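Local coordinates for Glyoxalase/bleomycin resistance protein/dioxygenase (Nostoc punctiforme PCC 73102, PDB 3KOL) that probably acts as a metal-dependent enzyme of the glyoxalase/dioxygenase family and binds cobalt in the crystal, its exact substrate and reaction being unestablished, at residues V11-P14 against G15-R18; F138-P141 against D142-I146. All coordinates share one frame; numbering follows the deposited sequence.

Interaction 1. Residues V11-P14 against G15-R18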
loop_
_atom_site.group_PDB
_atom_site.type_symbol
_atom_site.label_atom_id
_atom_site.label_comp_id
_atom_site.label_asym_id
_atom_site.label_seq_id
_atom_site.Cartn_x
_atom_site.Cartn_y
_atom_site.Cartn_z
ATOM N N VAL A 11 -2.560 4.356 -23.493
ATOM C CA VAL A 11 -2.294 4.505 -22.064
ATOM C C VAL A 11 -3.617 4.698 -21.355
ATOM O O VAL A 11 -4.608 5.065 -21.979
ATOM C CB VAL A 11 -1.389 5.727 -21.761
ATOM C CG1 VAL A 11 -0.050 5.563 -22.456
ATOM C CG2 VAL A 11 -2.072 7.021 -22.197
ATOM N N LEU A 12 -3.645 4.441 -20.053
ATOM C CA LEU A 12 -4.879 4.632 -19.309
ATOM C C LEU A 12 -5.076 6.120 -19.055
ATOM O O LEU A 12 -4.113 6.880 -18.930
ATOM C CB LEU A 12 -4.847 3.866 -17.979
ATOM C CG LEU A 12 -4.940 2.339 -18.080
ATOM C CD1 LEU A 12 -4.935 1.733 -16.691
ATOM C CD2 LEU A 12 -6.219 1.947 -18.804
ATOM N N ALA A 13 -6.336 6.529 -19.002
ATOM C CA ALA A 13 -6.674 7.921 -18.763
ATOM C C ALA A 13 -6.824 8.137 -17.264
ATOM O O ALA A 13 -7.069 7.194 -16.513
ATOM C CB ALA A 13 -7.973 8.260 -19.473
ATOM N N PRO A 14 -6.652 9.382 -16.803
ATOM C CA PRO A 14 -6.799 9.626 -15.369
ATOM C C PRO A 14 -8.219 9.267 -14.955
ATOM O O PRO A 14 -9.183 9.671 -15.610
ATOM C CB PRO A 14 -6.501 11.119 -15.241
ATOM C CG PRO A 14 -6.929 11.667 -16.575
ATOM C CD PRO A 14 -6.391 10.637 -17.531
ATOM N N GLY A 15 -8.349 8.491 -13.887
ATOM C CA GLY A 15 -9.667 8.091 -13.441
ATOM C C GLY A 15 -9.964 6.629 -13.718
ATOM O O GLY A 15 -10.797 6.033 -13.037
ATOM N N ASN A 16 -9.301 6.044 -14.716
ATOM C CA ASN A 16 -9.529 4.633 -15.035
ATOM C C ASN A 16 -9.209 3.779 -13.811
ATOM O O ASN A 16 -10.003 2.924 -13.421
ATOM C CB ASN A 16 -8.684 4.199 -16.233
ATOM C CG ASN A 16 -9.177 4.809 -17.541
ATOM O OD1 ASN A 16 -10.215 5.477 -17.578
ATOM N ND2 ASN A 16 -8.441 4.574 -18.615
ATOM N N LEU A 17 -8.040 3.990 -13.218
ATOM C CA LEU A 17 -7.704 3.277 -11.992
ATOM C C LEU A 17 -8.422 4.155 -10.967
ATOM O O LEU A 17 -7.904 5.187 -10.530
ATOM C CB LEU A 17 -6.191 3.262 -11.776
ATOM C CG LEU A 17 -5.410 2.477 -12.841
ATOM C CD1 LEU A 17 -3.985 2.258 -12.363
ATOM C CD2 LEU A 17 -6.082 1.119 -13.102
ATOM N N ARG A 18 -9.638 3.739 -10.621
ATOM C CA ARG A 18 -10.529 4.475 -9.723
ATOM C C ARG A 18 -10.192 4.536 -8.239
ATOM O O ARG A 18 -10.587 5.483 -7.554
ATOM C CB ARG A 18 -11.954 3.937 -9.882
ATOM C CG ARG A 18 -12.019 2.430 -9.798
ATOM C CD ARG A 18 -13.433 1.891 -9.662
ATOM N NE ARG A 18 -14.309 2.268 -10.759
ATOM C CZ ARG A 18 -15.379 1.568 -11.123
ATOM N NH1 ARG A 18 -15.697 0.451 -10.481
ATOM N NH2 ARG A 18 -16.144 1.995 -12.118
HETATM O O HOH W 1 -5.814 5.811 -14.431
#

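Interaction 2. Residues F138-P141 against D142-I146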
loop_
_atom_site.group_PDB
_atom_site.type_symbol
_atom_site.label_atom_id
_atom_site.label_comp_id
_atom_site.label_asym_id
_atom_site.label_seq_id
_atom_site.Cartn_x
_atom_site.Cartn_y
_atom_site.Cartn_z
ATOM N N PHE A 138 6.158 3.441 13.006
ATOM C CA PHE A 138 6.529 2.252 13.759
ATOM C C PHE A 138 6.470 1.044 12.831
ATOM O O PHE A 138 5.765 1.059 11.824
ATOM C CB PHE A 138 5.579 2.075 14.949
ATOM C CG PHE A 138 4.123 2.182 14.582
ATOM C CD1 PHE A 138 3.363 1.041 14.350
ATOM C CD2 PHE A 138 3.519 3.429 14.450
ATOM C CE1 PHE A 138 2.021 1.138 13.991
ATOM C CE2 PHE A 138 2.177 3.540 14.089
ATOM C CZ PHE A 138 1.426 2.389 13.860
ATOM N N TYR A 139 7.223 0.004 13.169
ATOM C CA TYR A 139 7.270 -1.213 12.363
ATOM C C TYR A 139 6.253 -2.252 12.816
ATOM O O TYR A 139 5.936 -2.342 14.007
ATOM C CB TYR A 139 8.669 -1.827 12.442
ATOM C CG TYR A 139 9.756 -0.934 11.903
ATOM C CD1 TYR A 139 9.820 -0.632 10.545
ATOM C CD2 TYR A 139 10.720 -0.379 12.750
ATOM C CE1 TYR A 139 10.811 0.198 10.039
ATOM C CE2 TYR A 139 11.719 0.456 12.251
ATOM C CZ TYR A 139 11.754 0.737 10.893
ATOM O OH TYR A 139 12.723 1.561 10.374
ATOM N N ASP A 140 5.743 -3.034 11.863
ATOM C CA ASP A 140 4.791 -4.096 12.180
ATOM C C ASP A 140 5.635 -5.323 12.532
ATOM O O ASP A 140 6.864 -5.259 12.458
ATOM C CB ASP A 140 3.826 -4.350 10.999
ATOM C CG ASP A 140 4.430 -5.190 9.872
ATOM O OD1 ASP A 140 5.640 -5.507 9.879
ATOM O OD2 ASP A 140 3.661 -5.537 8.950
ATOM N N PRO A 141 5.002 -6.443 12.933
ATOM C CA PRO A 141 5.739 -7.660 13.301
ATOM C C PRO A 141 6.815 -8.163 12.338
ATOM O O PRO A 141 7.767 -8.820 12.765
ATOM C CB PRO A 141 4.625 -8.689 13.497
ATOM C CG PRO A 141 3.504 -7.852 14.024
ATOM C CD PRO A 141 3.553 -6.647 13.106
ATOM N N ASP A 142 6.669 -7.863 11.050
ATOM C CA ASP A 142 7.633 -8.318 10.052
ATOM C C ASP A 142 8.670 -7.266 9.685
ATOM O O ASP A 142 9.594 -7.540 8.921
ATOM C CB ASP A 142 6.903 -8.774 8.787
ATOM C CG ASP A 142 6.107 -10.043 9.005
ATOM O OD1 ASP A 142 6.732 -11.117 9.114
ATOM O OD2 ASP A 142 4.861 -9.969 9.082
ATOM N N GLY A 143 8.514 -6.065 10.224
ATOM C CA GLY A 143 9.465 -5.013 9.926
ATOM C C GLY A 143 8.987 -4.038 8.867
ATOM O O GLY A 143 9.770 -3.218 8.391
ATOM N N PHE A 144 7.716 -4.124 8.485
ATOM C CA PHE A 144 7.170 -3.198 7.491
ATOM C C PHE A 144 6.740 -1.933 8.226
ATOM O O PHE A 144 5.997 -1.998 9.207
ATOM C CB PHE A 144 5.966 -3.810 6.771
ATOM C CG PHE A 144 5.382 -2.918 5.714
ATOM C CD1 PHE A 144 6.147 -2.529 4.621
ATOM C CD2 PHE A 144 4.079 -2.443 5.824
ATOM C CE1 PHE A 144 5.624 -1.676 3.650
ATOM C CE2 PHE A 144 3.543 -1.588 4.858
ATOM C CZ PHE A 144 4.317 -1.204 3.770
HETATM N N MSE A 145 7.192 -0.779 7.748
HETATM C CA MSE A 145 6.882 0.480 8.412
HETATM C C MSE A 145 5.471 1.020 8.212
HETATM O O MSE A 145 4.993 1.154 7.088
HETATM C CB MSE A 145 7.888 1.555 8.000
HETATM C CG MSE A 145 7.666 2.883 8.693
HETATM SE SE MSE A 145 8.933 4.217 8.111
HETATM C CE MSE A 145 10.289 3.915 9.462
ATOM N N ILE A 146 4.822 1.344 9.326
ATOM C CA ILE A 146 3.469 1.889 9.313
ATOM C C ILE A 146 3.500 3.321 9.832
ATOM O O ILE A 146 4.258 3.646 10.743
ATOM C CB ILE A 146 2.518 1.075 10.223
ATOM C CG1 ILE A 146 2.449 -0.374 9.740
ATOM C CG2 ILE A 146 1.119 1.710 10.231
ATOM C CD1 ILE A 146 1.919 -0.516 8.324
HETATM O O HOH W 2 3.274 -8.152 9.987
#

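Interaction 1. Residues V11-P14 against G15-R18
Leu-12 and Leu-17 meet methyl to methyl above a tight turn that reverses the chain just ahead of its first strand. Followed outward, the side chain of Leu-12 divides its attention between two partners. Its CB and CG run past the amide end of Asn-16, and the CD2 branch leans on that same amide group. The CD1 branch goes the other way, to Leu-17, where it approaches CD2 at 3.8 Å and lies almost as near to CG. The torsions explain the division: CG stands beside the backbone N (chi1 -71°), and the extended second torsion carries CD1 as far as possible from CA, while CD2 is folded back toward Asn-16. The two leucine side chains cross at roughly a right angle, so they touch through their ends rather than along their lengths.

Beneath them lies a type II beta turn from Ala-13 to Asn-16, closed by the bond from Asn-16 N to Ala-13 O (3.1 Å), which is fairly straight although the donor stands above the carbonyl plane. Pro-14 and Gly-15 occupy the two corner positions, and the positive phi of Gly-15 (108°) is one that its lack of a side chain makes easy. Ala-13 O also accepts a hydrogen bond from a water 2.8 Å from that oxygen. The same water accepts from Leu-17 N at 3.1 Å and so links the turn's first carbonyl to the residue that follows the turn.

In the fold, the turn leads from the N-terminal tail into strand 17-27. Leu-41 of the second subunit packs on both Leu-12 and Leu-17, and Leu-108 of that subunit lies against Asn-16. Leu-17 itself pairs antiparallel with a strand of the second subunit, carrying the sheet across the interface.

Interaction 2. Residues F138-P141 against D142-I146
Asp-140 folds its carboxylate back over the turn that follows it, and OD1 accepts two backbone N-H groups: Asp-142 N at 2.8 Å from Asp-140 OD1, and Phe-144 N at 2.9 Å from the same oxygen. The donors come from opposite faces of the carboxylate plane, each well above it, and the first bond, more bent than the second, makes an Asx turn. A chi1 of 79° sets CG between the backbone N and the carbonyl carbon, which brings OD1 over the turn.

The backbone of Asp-140 is equally occupied. Its O takes Gly-143 N at 2.9 Å, closing a type I beta turn, while its N gives to Phe-144 O, also at 2.9 Å. The ladder then continues with the hydrogen-bonded pair of Phe-138 and Ile-146, where Ile-146 N meets Phe-138 O at 2.7 Å and Phe-138 N meets Ile-146 O at 3.0 Å. The Phe-138 ring receives Ile-146 CB over its face in a CH-pi contact, and the isoleucine carbonyl O lies over a face as well. On the opposite face of the sheet, where Tyr-139 and selenomethionine Met-145 form a non-hydrogen-bonded pair, Tyr-139 OH approaches Met-145 CE at 3.5 Å.

Of the other carboxylate oxygens, Asp-140 OD2 is hydrogen-bonded to Tyr-37 OH on helix 30-40 and Asp-142 OD1 to Gln-28 N, while one water bridges the two OD2 atoms, weakly on the Asp-140 side, between two probably negative groups. Arg-96 of the second subunit binds Asp-142 O.

Such an Asp-Pro-Asp-Gly turn recurs in the vicinal oxygen chelate fold, joining the last two strands of a beta-alpha-beta-beta-beta module; here the second of them, strand 145-150, carries the cobalt ligand Glu-147 alongside strand 96-104, which bears His-99.

Both interactions are reverse turns closed by a backbone bond, with glycine at the third position of the first turn and the fourth of the second, yet their settings differ. Interaction 1 lies at the periphery, where the tail enters strand 17-27 of one sheet; interaction 2 joins two strands of the other sheet, much nearer the centre of the chain and close to cobalt. Their centres are about 31 Å apart, on opposite sides of the chain's centre. Leucine methyls and one bridging water supplement the peripheral turn, whereas a carboxylate organises the inner one. The second subunit reaches both: mainly through apolar cover and strand pairing at residues 11-18, and partly through an arginine at residues 138-146.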